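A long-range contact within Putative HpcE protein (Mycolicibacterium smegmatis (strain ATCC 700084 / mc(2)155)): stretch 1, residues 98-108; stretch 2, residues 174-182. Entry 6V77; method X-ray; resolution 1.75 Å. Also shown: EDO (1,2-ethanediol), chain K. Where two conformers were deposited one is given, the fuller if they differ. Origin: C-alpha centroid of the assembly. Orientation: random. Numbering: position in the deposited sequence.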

# COMPACT_ATOMS: atom_id res chain seq x y z
N THR B 98 -2.32 2.72 -6.14
CA THR B 98 -2.77 1.83 -5.08
C THR B 98 -4.11 2.32 -4.55
O THR B 98 -4.57 3.42 -4.86
CB THR B 98 -1.72 1.72 -3.94
OG1 THR B 98 -2.04 0.59 -3.11
CG2 THR B 98 -1.70 3.01 -3.09
N LYS B 99 -4.77 1.45 -3.79
CA LYS B 99 -5.94 1.81 -3.01
C LYS B 99 -5.59 1.40 -1.58
O LYS B 99 -5.39 0.21 -1.32
CB LYS B 99 -7.19 1.12 -3.55
CG LYS B 99 -7.66 1.73 -4.89
CD LYS B 99 -8.60 0.81 -5.71
CE LYS B 99 -9.98 0.69 -5.09
NZ LYS B 99 -10.67 2.01 -4.92
N PHE B 100 -5.46 2.38 -0.69
CA PHE B 100 -4.88 2.09 0.62
C PHE B 100 -5.77 1.13 1.40
O PHE B 100 -6.99 1.15 1.26
CB PHE B 100 -4.65 3.39 1.39
CG PHE B 100 -3.55 4.25 0.79
CD1 PHE B 100 -2.21 3.84 0.91
CD2 PHE B 100 -3.84 5.39 0.06
CE1 PHE B 100 -1.19 4.60 0.35
CE2 PHE B 100 -2.82 6.15 -0.51
CZ PHE B 100 -1.49 5.75 -0.36
N VAL B 101 -5.13 0.24 2.17
CA VAL B 101 -5.85 -0.89 2.76
C VAL B 101 -6.96 -0.46 3.71
O VAL B 101 -7.95 -1.18 3.87
CB VAL B 101 -4.85 -1.87 3.44
CG1 VAL B 101 -4.36 -1.36 4.79
CG2 VAL B 101 -5.46 -3.25 3.57
N SER B 102 -6.87 0.73 4.33
CA SER B 102 -7.94 1.18 5.21
C SER B 102 -9.26 1.39 4.47
O SER B 102 -10.29 1.46 5.13
CB SER B 102 -7.58 2.49 5.93
OG SER B 102 -7.22 3.51 5.02
N SER B 103 -9.24 1.49 3.13
CA SER B 103 -10.45 1.66 2.32
C SER B 103 -11.08 0.35 1.90
O SER B 103 -12.16 0.36 1.31
CB SER B 103 -10.14 2.47 1.06
OG SER B 103 -9.33 1.71 0.16
N ILE B 104 -10.42 -0.78 2.16
CA ILE B 104 -10.94 -2.06 1.70
C ILE B 104 -12.03 -2.53 2.66
O ILE B 104 -11.85 -2.50 3.88
CB ILE B 104 -9.81 -3.10 1.58
CG1 ILE B 104 -8.93 -2.76 0.37
CG2 ILE B 104 -10.39 -4.54 1.48
CD1 ILE B 104 -7.73 -3.69 0.20
N THR B 105 -13.16 -2.93 2.10
CA THR B 105 -14.25 -3.51 2.87
C THR B 105 -14.80 -4.69 2.09
O THR B 105 -14.40 -4.96 0.96
CB THR B 105 -15.38 -2.50 3.10
OG1 THR B 105 -15.98 -2.22 1.84
CG2 THR B 105 -14.84 -1.18 3.70
N GLY B 106 -15.76 -5.38 2.70
CA GLY B 106 -16.59 -6.31 1.97
C GLY B 106 -17.68 -5.53 1.25
O GLY B 106 -17.62 -4.31 1.14
N PRO B 107 -18.67 -6.23 0.74
CA PRO B 107 -19.78 -5.58 0.01
C PRO B 107 -20.80 -4.96 0.96
O PRO B 107 -21.94 -5.41 1.08
CB PRO B 107 -20.36 -6.75 -0.80
CG PRO B 107 -20.07 -7.97 0.01
CD PRO B 107 -18.74 -7.70 0.68
N VAL B 108 -20.38 -3.89 1.63
CA VAL B 108 -21.17 -3.25 2.68
C VAL B 108 -22.40 -2.58 2.07
O VAL B 108 -22.33 -2.01 0.98
CB VAL B 108 -20.29 -2.21 3.42
CG1 VAL B 108 -21.10 -1.38 4.40
CG2 VAL B 108 -19.13 -2.90 4.12
N ALA B 174 -13.09 6.11 2.88
CA ALA B 174 -13.70 4.98 3.58
C ALA B 174 -14.70 4.27 2.68
O ALA B 174 -15.58 4.90 2.09
CB ALA B 174 -14.40 5.46 4.85
N GLY B 175 -14.54 2.95 2.57
CA GLY B 175 -15.43 2.11 1.80
C GLY B 175 -15.28 2.22 0.31
O GLY B 175 -16.12 1.66 -0.41
N PHE B 176 -14.25 2.90 -0.18
CA PHE B 176 -14.08 3.02 -1.63
C PHE B 176 -13.47 1.79 -2.30
O PHE B 176 -13.34 1.80 -3.53
CB PHE B 176 -13.24 4.26 -1.97
CG PHE B 176 -14.06 5.54 -2.15
CD1 PHE B 176 -15.28 5.71 -1.49
CD2 PHE B 176 -13.60 6.57 -2.97
CE1 PHE B 176 -16.03 6.88 -1.64
CE2 PHE B 176 -14.35 7.77 -3.12
CZ PHE B 176 -15.57 7.90 -2.47
N SER B 177 -13.13 0.73 -1.57
CA SER B 177 -12.56 -0.48 -2.16
C SER B 177 -13.29 -1.73 -1.68
O SER B 177 -12.70 -2.61 -1.05
CB SER B 177 -11.06 -0.58 -1.85
OG SER B 177 -10.46 0.67 -2.09
N PRO B 178 -14.59 -1.85 -1.98
CA PRO B 178 -15.29 -3.09 -1.61
C PRO B 178 -14.87 -4.23 -2.53
O PRO B 178 -14.71 -4.06 -3.74
CB PRO B 178 -16.77 -2.73 -1.81
CG PRO B 178 -16.74 -1.76 -2.97
CD PRO B 178 -15.46 -0.92 -2.73
N ILE B 179 -14.71 -5.41 -1.93
CA ILE B 179 -14.34 -6.63 -2.64
C ILE B 179 -15.23 -7.74 -2.11
O ILE B 179 -15.38 -7.88 -0.90
CB ILE B 179 -12.86 -7.01 -2.43
CG1 ILE B 179 -11.93 -5.84 -2.76
CG2 ILE B 179 -12.51 -8.27 -3.27
CD1 ILE B 179 -10.47 -6.09 -2.33
N GLY B 180 -15.79 -8.55 -3.01
CA GLY B 180 -16.61 -9.67 -2.59
C GLY B 180 -17.74 -9.96 -3.54
O GLY B 180 -17.77 -9.45 -4.67
N PRO B 181 -18.70 -10.80 -3.12
CA PRO B 181 -18.78 -11.39 -1.78
C PRO B 181 -17.85 -12.57 -1.54
O PRO B 181 -17.52 -12.85 -0.39
CB PRO B 181 -20.24 -11.85 -1.69
CG PRO B 181 -20.59 -12.17 -3.12
CD PRO B 181 -19.90 -11.10 -3.92
N GLU B 182 -17.44 -13.26 -2.61
CA GLU B 182 -16.71 -14.51 -2.48
C GLU B 182 -15.45 -14.49 -3.32
O GLU B 182 -15.39 -13.81 -4.34
CB GLU B 182 -17.58 -15.70 -2.92
CG GLU B 182 -18.73 -15.91 -2.00
CD GLU B 182 -19.73 -16.95 -2.48
OE1 GLU B 182 -19.68 -17.40 -3.64
OE2 GLU B 182 -20.59 -17.29 -1.65
C1 EDO K . -13.73 10.81 4.70
O1 EDO K . -13.69 11.31 3.35
C2 EDO K . -13.55 9.29 4.75
O2 EDO K . -12.68 8.87 3.69
O HOH W 1 -13.00 1.78 4.64
O HOH W 2 -17.70 -0.13 0.90

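The two stretches, at least 70 residues apart in sequence wherever they touch, join through a short parallel β-ladder flanked by a polar cluster at one end and apolar packing at the other. The ladder pairs Ile 104 with Ser 177 and Thr 105 with Pro 178. Three backbone hydrogen bonds hold it: Ser 177 N donates to Ser 103 O (3.1 Å), Thr 105 N to Ser 177 O (3.2 Å), and Ile 179 N to Thr 105 O (2.9 Å). Pro 178 has no amide hydrogen to give, but the pattern asks none of it, because the flanking residues Ser 177 and Ile 179 supply the donors on that strand. Ser 177 O and Thr 105 O also receive CA-H...O contacts, from Ile 104 CA and Pro 178 CA respectively, both 3.3 Å.

Before the ladder, Ser 103 closes the 3-10 segment 101-103, and its side chain bonds to both stretches. Ser 103 OG accepts from Ser 177 OG (2.7 Å) and donates to Phe 100 O (2.6 Å), a chain of two hydrogen bonds running from Ser 177 OG through Ser 103 OG to Phe 100 O. Lys 99 reaches into the same region, its NZ donating to Phe 176 O at 3.0 Å.

Ile 104 and Ser 177 share one face of the sheet, where Ile 104 CG2 also meets Ile 179 CD1 at 4.1 Å. On the other face, Thr 105 CG2 lies 3.8 Å from Gly 175 CA, while a water donates to both Thr 105 OG1 (2.9 Å) and Gly 175 O (2.7 Å).

Beyond the ladder, Pro 107 CG packs 4.2 Å from Pro 181 CB, next to the cis peptide bond that precedes Pro 181. At Gly 180 a CB would lie 3.0 Å from Pro 107 CD, a clash, and at these backbone angles it would also be jammed against Ile 179 O, which by itself calls for glycine.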